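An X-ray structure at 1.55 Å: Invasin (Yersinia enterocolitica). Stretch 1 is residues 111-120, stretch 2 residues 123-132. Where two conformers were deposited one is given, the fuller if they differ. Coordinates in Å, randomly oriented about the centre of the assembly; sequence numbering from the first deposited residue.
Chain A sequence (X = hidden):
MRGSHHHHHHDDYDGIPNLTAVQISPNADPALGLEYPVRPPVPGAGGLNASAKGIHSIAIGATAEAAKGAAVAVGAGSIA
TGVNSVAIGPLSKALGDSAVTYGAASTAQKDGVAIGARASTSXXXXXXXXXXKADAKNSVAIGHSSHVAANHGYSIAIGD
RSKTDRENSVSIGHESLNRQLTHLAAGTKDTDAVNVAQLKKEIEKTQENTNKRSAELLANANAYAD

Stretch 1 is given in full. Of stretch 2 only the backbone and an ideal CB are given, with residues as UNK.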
# COMPACT_ATOMS: atom_id res chain seq x y z
N ASP A 111 2.75 5.56 13.66
CA ASP A 111 1.52 4.91 13.21
C ASP A 111 1.09 5.24 11.79
O ASP A 111 -0.06 5.02 11.41
CB ASP A 111 0.36 5.24 14.17
CG ASP A 111 0.61 4.74 15.58
OD1 ASP A 111 1.44 3.82 15.76
OD2 ASP A 111 -0.03 5.27 16.51
N GLY A 112 2.02 5.76 10.99
CA GLY A 112 1.69 6.11 9.63
C GLY A 112 2.06 5.05 8.60
O GLY A 112 2.74 4.07 8.91
N VAL A 113 1.58 5.26 7.38
CA VAL A 113 1.86 4.36 6.26
C VAL A 113 2.28 5.22 5.06
O VAL A 113 1.53 6.11 4.65
CB VAL A 113 0.60 3.54 5.85
CG1 VAL A 113 0.87 2.77 4.56
CG2 VAL A 113 0.21 2.59 6.97
N ALA A 114 3.47 4.97 4.52
CA ALA A 114 3.94 5.71 3.35
C ALA A 114 4.47 4.70 2.35
O ALA A 114 5.50 4.07 2.58
CB ALA A 114 5.03 6.71 3.74
N ILE A 115 3.76 4.55 1.23
CA ILE A 115 4.13 3.58 0.19
C ILE A 115 4.41 4.29 -1.13
O ILE A 115 3.54 4.97 -1.67
CB ILE A 115 2.99 2.56 -0.03
CG1 ILE A 115 2.54 1.97 1.31
CG2 ILE A 115 3.46 1.46 -0.97
CD1 ILE A 115 3.63 1.22 2.07
N GLY A 116 5.62 4.11 -1.65
CA GLY A 116 5.99 4.73 -2.91
C GLY A 116 7.21 5.61 -2.71
O GLY A 116 7.44 6.12 -1.61
N ALA A 117 8.02 5.78 -3.75
CA ALA A 117 9.19 6.62 -3.62
C ALA A 117 8.73 8.04 -3.29
O ALA A 117 7.76 8.53 -3.86
CB ALA A 117 9.99 6.61 -4.93
N ARG A 118 9.43 8.67 -2.35
CA ARG A 118 9.13 10.03 -1.90
C ARG A 118 7.77 10.20 -1.22
O ARG A 118 7.37 11.33 -0.92
CB ARG A 118 9.24 11.01 -3.08
CG ARG A 118 10.66 11.16 -3.60
CD ARG A 118 10.73 12.18 -4.72
NE ARG A 118 12.09 12.34 -5.24
CZ ARG A 118 12.41 13.12 -6.27
NH1 ARG A 118 11.46 13.82 -6.89
NH2 ARG A 118 13.67 13.21 -6.67
N ALA A 119 7.07 9.11 -0.96
CA ALA A 119 5.79 9.21 -0.27
C ALA A 119 6.09 9.67 1.15
O ALA A 119 7.09 9.26 1.74
CB ALA A 119 5.09 7.85 -0.24
N SER A 120 5.23 10.52 1.70
CA SER A 120 5.42 11.06 3.04
C SER A 120 4.11 11.20 3.78
O SER A 120 3.11 11.65 3.21
CB SER A 120 6.10 12.43 2.95
OG SER A 120 6.16 13.06 4.22
N UNK A 123 1.76 11.77 11.31
CA UNK A 123 1.24 10.78 12.24
C UNK A 123 -0.09 10.15 11.83
O UNK A 123 -0.99 10.84 11.33
CB UNK A 123 1.08 11.43 13.62
N UNK A 124 -0.19 8.85 12.03
CA UNK A 124 -1.43 8.11 11.76
C UNK A 124 -2.07 8.35 10.40
O UNK A 124 -3.28 8.16 10.23
CB UNK A 124 -2.46 8.46 12.84
N UNK A 125 -1.27 8.76 9.42
CA UNK A 125 -1.80 9.01 8.10
C UNK A 125 -1.47 7.91 7.12
O UNK A 125 -0.83 6.91 7.47
CB UNK A 125 -1.27 10.35 7.57
N UNK A 126 -1.93 8.08 5.88
CA UNK A 126 -1.67 7.11 4.82
C UNK A 126 -1.32 7.86 3.54
O UNK A 126 -2.07 8.73 3.10
CB UNK A 126 -2.88 6.19 4.60
N UNK A 127 -0.17 7.53 2.97
CA UNK A 127 0.27 8.15 1.73
C UNK A 127 0.70 7.02 0.81
O UNK A 127 1.61 6.26 1.13
CB UNK A 127 1.40 9.16 1.96
N UNK A 128 0.02 6.88 -0.33
CA UNK A 128 0.37 5.85 -1.30
C UNK A 128 0.51 6.51 -2.66
O UNK A 128 -0.43 7.13 -3.16
CB UNK A 128 -0.67 4.73 -1.33
N UNK A 129 1.68 6.36 -3.26
CA UNK A 129 1.93 6.95 -4.56
C UNK A 129 3.22 7.74 -4.57
O UNK A 129 3.65 8.26 -3.53
CB UNK A 129 0.76 7.85 -4.97
N UNK A 130 3.85 7.83 -5.73
CA UNK A 130 5.09 8.58 -5.85
C UNK A 130 4.84 10.03 -5.44
O UNK A 130 3.94 10.69 -5.96
CB UNK A 130 5.64 8.50 -7.28
N UNK A 131 5.64 10.52 -4.50
CA UNK A 131 5.54 11.90 -4.01
C UNK A 131 4.19 12.26 -3.38
O UNK A 131 3.83 13.43 -3.32
CB UNK A 131 5.82 12.86 -5.17
N UNK A 132 3.45 11.26 -2.91
CA UNK A 132 2.18 11.51 -2.24
C UNK A 132 2.50 12.14 -0.88
O UNK A 132 3.52 11.81 -0.27
CB UNK A 132 1.36 10.23 -2.09

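Position 123 points sideways, and its ideal CB has no atom of stretch 1 within 5.5 Å. Many residues would fit. It is Asp 123, which makes no contact.

Position 124 has phi/psi of 50/25, a left-handed conformation that favours Gly, Asn or Asp. CB points away. The backbone still touches stretch 1, with CA 3.4 Å from Asp 111 O in a CA-H...O contact. The residue is Thr 124, less usual at such angles.

At position 125 a CB would point away and meet nothing of stretch 1, so many residues would do. It is Gly 125. Its O accepts from Val 113 N at 2.9 Å. Water 1 donates to this O and to Asp 111 O, bridging the two stretches just ahead of the strands.

Position 126 opens a parallel strand, paired with Val 113. CB lies on the Val 113 and Ile 115 face, so a beta-branched apolar residue suits. Val 126 places CG2 4.3 Å from Val 113 CB.

Position 127 pairs with Ala 114 on the other face. The ideal CB is already 3.3 Å from Ser 120 O. Little room remains, so Ala or Gly is likely. It is Ala 127. Its N donates to Val 113 O (2.8 Å) and its O accepts from Ile 115 N (2.7 Å).

Position 128 pairs with Ile 115 and again suits Val or Ile. Val 128 sets CG1 4.2 Å from Ile 115 CB.

Position 129 has phi/psi of 130/152. Any CB would jam against the preceding carbonyl O, so glycine is expected. Gly 129 donates from N to Ile 115 O at 2.8 Å and starts a type II turn.

Position 130 points sideways, beside Ala 117 and the aliphatic part of Arg 118. A long apolar or aromatic side chain could cover both. Phe 130 brings CD2 to 3.7 Å from Ala 117 CB and CZ to 3.9 Å from Arg 118 CD. Ala 117 O lies over one ring face.

Position 131, at 61/23, favours Gly, Asn or Asp. CB points away. Asn 131 donates from N to Ala 117 O at 3.0 Å.

Position 132 points sideways, near Ala 119 CB; a small residue fits. Ser 132 packs OG 3.5 Å from Ala 119 CB. OG also donates to Gly 129 O (2.8 Å), bracing the turn, while Ser 132 O accepts from Ser 120 N at 2.9 Å.

Stretch 2 123-132: DTGVAVGFNS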
# COMPACT_ATOMS: atom_id res chain seq x y z
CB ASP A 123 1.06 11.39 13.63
CG ASP A 123 2.35 11.90 14.22
OD1 ASP A 123 3.03 12.71 13.56
OD2 ASP A 123 2.68 11.49 15.35
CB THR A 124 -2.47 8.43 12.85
OG1 THR A 124 -1.78 8.65 14.09
CG2 THR A 124 -3.44 7.29 13.03
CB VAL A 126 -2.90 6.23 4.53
CG1 VAL A 126 -2.64 5.35 3.31
CG2 VAL A 126 -3.24 5.37 5.74
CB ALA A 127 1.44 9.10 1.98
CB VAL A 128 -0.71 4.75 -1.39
CG1 VAL A 128 -0.26 3.68 -2.38
CG2 VAL A 128 -0.94 4.12 -0.02
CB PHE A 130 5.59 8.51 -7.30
CG PHE A 130 6.92 9.18 -7.52
CD1 PHE A 130 6.99 10.56 -7.72
CD2 PHE A 130 8.10 8.44 -7.52
CE1 PHE A 130 8.22 11.18 -7.92
CE2 PHE A 130 9.33 9.06 -7.72
CZ PHE A 130 9.39 10.43 -7.92
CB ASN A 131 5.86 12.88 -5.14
CG ASN A 131 6.15 14.28 -4.63
OD1 ASN A 131 6.92 14.45 -3.69
ND2 ASN A 131 5.54 15.28 -5.26
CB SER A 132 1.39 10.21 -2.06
OG SER A 132 2.12 9.23 -1.35
O HOH W 1 -1.82 4.80 9.23
O HOH W 2 6.40 13.66 -0.41
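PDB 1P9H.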